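PDB 3BO6: hydrophilic protein, virA protein from Chromobacterium violaceum, which probably acts as a phosphothreonine lyase effector of the VirA/SpvC family, removing phosphate irreversibly from phosphothreonine by beta-elimination. Local coordinates for residues A[91-96]-A[114-119]. Residues are numbered along the deposited sequence; the frame is centred on the assembly and turned at random.
Sequences EQVPQA and WKVTDM
With chi1 of Val93 at 176°, its CG1 methyl lies anti to the backbone N and its CG2 methyl lies beside that N; CG1 reaches both Val116 CG2 and Met119 CG, while CG2 reaches the CG and SD of Met119. Val116 presents the matching branch: its CG2 is likewise anti to the backbone N and meets Val93 CG1 at 4.1 Å, the two side chains passing one another antiparallel. Val116 was modelled in two conformers, which makes this touch the less certain one, and Met119 carries most of the contact. Met119 comes across Val93 at about a right angle. Its CG sits 3.8 Å from Val93 CB, and the bend at chi2 (-53°) turns SD toward Val93 CG2, 3.9 Å away. A single side chain on the first turn of helix 93-104 is therefore met by the last part of strand 113-117 and by the loop that follows it, a compact example of helix-on-sheet packing in an alpha/beta fold. Gln92 occupies the N-cap position just before that turn, whose first backbone bond runs from Ala96 N to Gln92 O at 2.9 Å. Tyr40 of helix 40-44 packs on both Val93 and Val116, while its hydroxyl bonds to Thr117 O and Met119 N, tying the loop beyond the strand to the same apolar cluster. On the sheet, Val116 lies between neighbouring strands, touching Met66 on one and Phe134 on the other. Between the two segments the chemistry is purely apolar, a modest 145 Å² buried in all, which implies that Val93 is held on the strand end and following loop by shape and burial, with directional bonds such as those of Tyr40 lying beside the contact.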
loop_
_atom_site.group_PDB
_atom_site.type_symbol
_atom_site.label_atom_id
_atom_site.label_comp_id
_atom_site.label_asym_id
_atom_site.label_seq_id
_atom_site.Cartn_x
_atom_site.Cartn_y
_atom_site.Cartn_z
ATOM N N GLU A 91 -1.831 -4.477 19.017
ATOM C CA GLU A 91 -1.168 -5.670 19.546
ATOM C C GLU A 91 -1.111 -6.853 18.563
ATOM O O GLU A 91 -0.519 -7.899 18.867
ATOM C CB GLU A 91 -1.831 -6.096 20.868
ATOM C CG GLU A 91 -1.458 -5.218 22.078
ATOM C CD GLU A 91 -2.170 -3.870 22.104
ATOM O OE1 GLU A 91 -3.395 -3.836 21.894
ATOM O OE2 GLU A 91 -1.501 -2.839 22.349
ATOM N N GLN A 92 -1.725 -6.688 17.391
ATOM C CA GLN A 92 -1.838 -7.775 16.412
ATOM C C GLN A 92 -0.926 -7.620 15.179
ATOM O O GLN A 92 -1.058 -8.359 14.212
ATOM C CB GLN A 92 -3.303 -7.942 15.970
ATOM C CG GLN A 92 -4.221 -8.398 17.111
ATOM C CD GLN A 92 -5.681 -8.480 16.719
ATOM O OE1 GLN A 92 -6.030 -8.306 15.561
ATOM N NE2 GLN A 92 -6.547 -8.717 17.700
ATOM N N VAL A 93 0.012 -6.684 15.217
ATOM C CA VAL A 93 0.882 -6.490 14.059
ATOM C C VAL A 93 1.665 -7.745 13.625
ATOM O O VAL A 93 1.703 -8.063 12.448
ATOM C CB VAL A 93 1.790 -5.253 14.232
ATOM C CG1 VAL A 93 2.739 -5.130 13.071
ATOM C CG2 VAL A 93 0.926 -4.004 14.337
ATOM N N PRO A 94 2.294 -8.474 14.568
ATOM C CA PRO A 94 2.999 -9.675 14.111
ATOM C C PRO A 94 2.065 -10.689 13.436
ATOM O O PRO A 94 2.453 -11.293 12.437
ATOM C CB PRO A 94 3.608 -10.242 15.408
ATOM C CG PRO A 94 3.771 -9.064 16.267
ATOM C CD PRO A 94 2.566 -8.191 15.985
ATOM N N GLN A 95 0.858 -10.878 13.972
ATOM C CA GLN A 95 -0.118 -11.772 13.360
ATOM C C GLN A 95 -0.580 -11.263 11.991
ATOM O O GLN A 95 -0.793 -12.047 11.067
ATOM C CB GLN A 95 -1.343 -11.954 14.266
ATOM C CG GLN A 95 -1.063 -12.596 15.599
ATOM C CD GLN A 95 -0.892 -11.577 16.706
ATOM O OE1 GLN A 95 -0.040 -10.696 16.631
ATOM N NE2 GLN A 95 -1.712 -11.694 17.746
ATOM N N ALA A 96 -0.754 -9.947 11.854
ATOM C CA ALA A 96 -1.125 -9.360 10.569
ATOM C C ALA A 96 -0.016 -9.567 9.550
ATOM O O ALA A 96 -0.273 -9.921 8.400
ATOM C CB ALA A 96 -1.442 -7.886 10.720
ATOM N N TRP A 114 7.340 -1.512 0.246
ATOM C CA TRP A 114 6.451 -1.335 1.395
ATOM C C TRP A 114 7.275 -1.335 2.683
ATOM O O TRP A 114 8.457 -1.667 2.654
ATOM C CB TRP A 114 5.341 -2.421 1.407
ATOM C CG TRP A 114 5.815 -3.856 1.323
ATOM C CD1 TRP A 114 5.941 -4.607 0.194
ATOM C CD2 TRP A 114 6.202 -4.702 2.420
ATOM N NE1 TRP A 114 6.400 -5.881 0.522
ATOM C CE2 TRP A 114 6.562 -5.953 1.879
ATOM C CE3 TRP A 114 6.282 -4.516 3.801
ATOM C CZ2 TRP A 114 7.004 -7.013 2.673
ATOM C CZ3 TRP A 114 6.717 -5.571 4.590
ATOM C CH2 TRP A 114 7.081 -6.798 4.025
ATOM N N LYS A 115 6.671 -0.909 3.791
ATOM C CA LYS A 115 7.311 -0.942 5.144
ATOM C C LYS A 115 6.215 -1.241 6.141
ATOM O O LYS A 115 5.087 -1.253 5.747
ATOM C CB LYS A 115 8.058 0.353 5.439
ATOM C CG LYS A 115 7.196 1.572 5.626
ATOM C CD LYS A 115 8.119 2.788 5.683
ATOM C CE LYS A 115 7.391 4.025 6.118
ATOM N NZ LYS A 115 8.358 5.178 6.072
ATOM N N VAL A 116 6.690 -1.782 7.271
ATOM C CA VAL A 116 5.893 -2.104 8.438
ATOM C C VAL A 116 6.546 -1.488 9.673
ATOM O O VAL A 116 7.770 -1.464 9.792
ATOM C CB VAL A 116 5.699 -3.646 8.600
ATOM C CG1 VAL A 116 7.026 -4.352 8.861
ATOM C CG2 VAL A 116 4.698 -3.953 9.685
ATOM N N THR A 117 5.738 -0.991 10.597
ATOM C CA THR A 117 6.311 -0.307 11.728
ATOM C C THR A 117 6.948 -1.363 12.621
ATOM O O THR A 117 6.423 -2.481 12.770
ATOM C CB THR A 117 5.120 0.264 12.520
ATOM O OG1 THR A 117 4.402 1.178 11.684
ATOM C CG2 THR A 117 5.568 0.982 13.816
ATOM N N ASP A 118 8.076 -1.000 13.221
ATOM C CA ASP A 118 8.704 -1.813 14.254
ATOM C C ASP A 118 8.044 -1.483 15.583
ATOM O O ASP A 118 8.285 -0.413 16.176
ATOM C CB ASP A 118 10.202 -1.509 14.319
ATOM C CG ASP A 118 10.933 -2.377 15.344
ATOM O OD1 ASP A 118 10.255 -2.992 16.194
ATOM O OD2 ASP A 118 12.171 -2.427 15.279
ATOM N N MET A 119 7.239 -2.406 16.084
ATOM C CA MET A 119 6.409 -2.133 17.248
ATOM C C MET A 119 7.210 -2.067 18.549
ATOM O O MET A 119 6.703 -1.605 19.569
ATOM C CB MET A 119 5.291 -3.177 17.357
ATOM C CG MET A 119 4.319 -3.152 16.160
ATOM S SD MET A 119 3.596 -1.531 15.769
ATOM C CE MET A 119 2.502 -1.303 17.153
#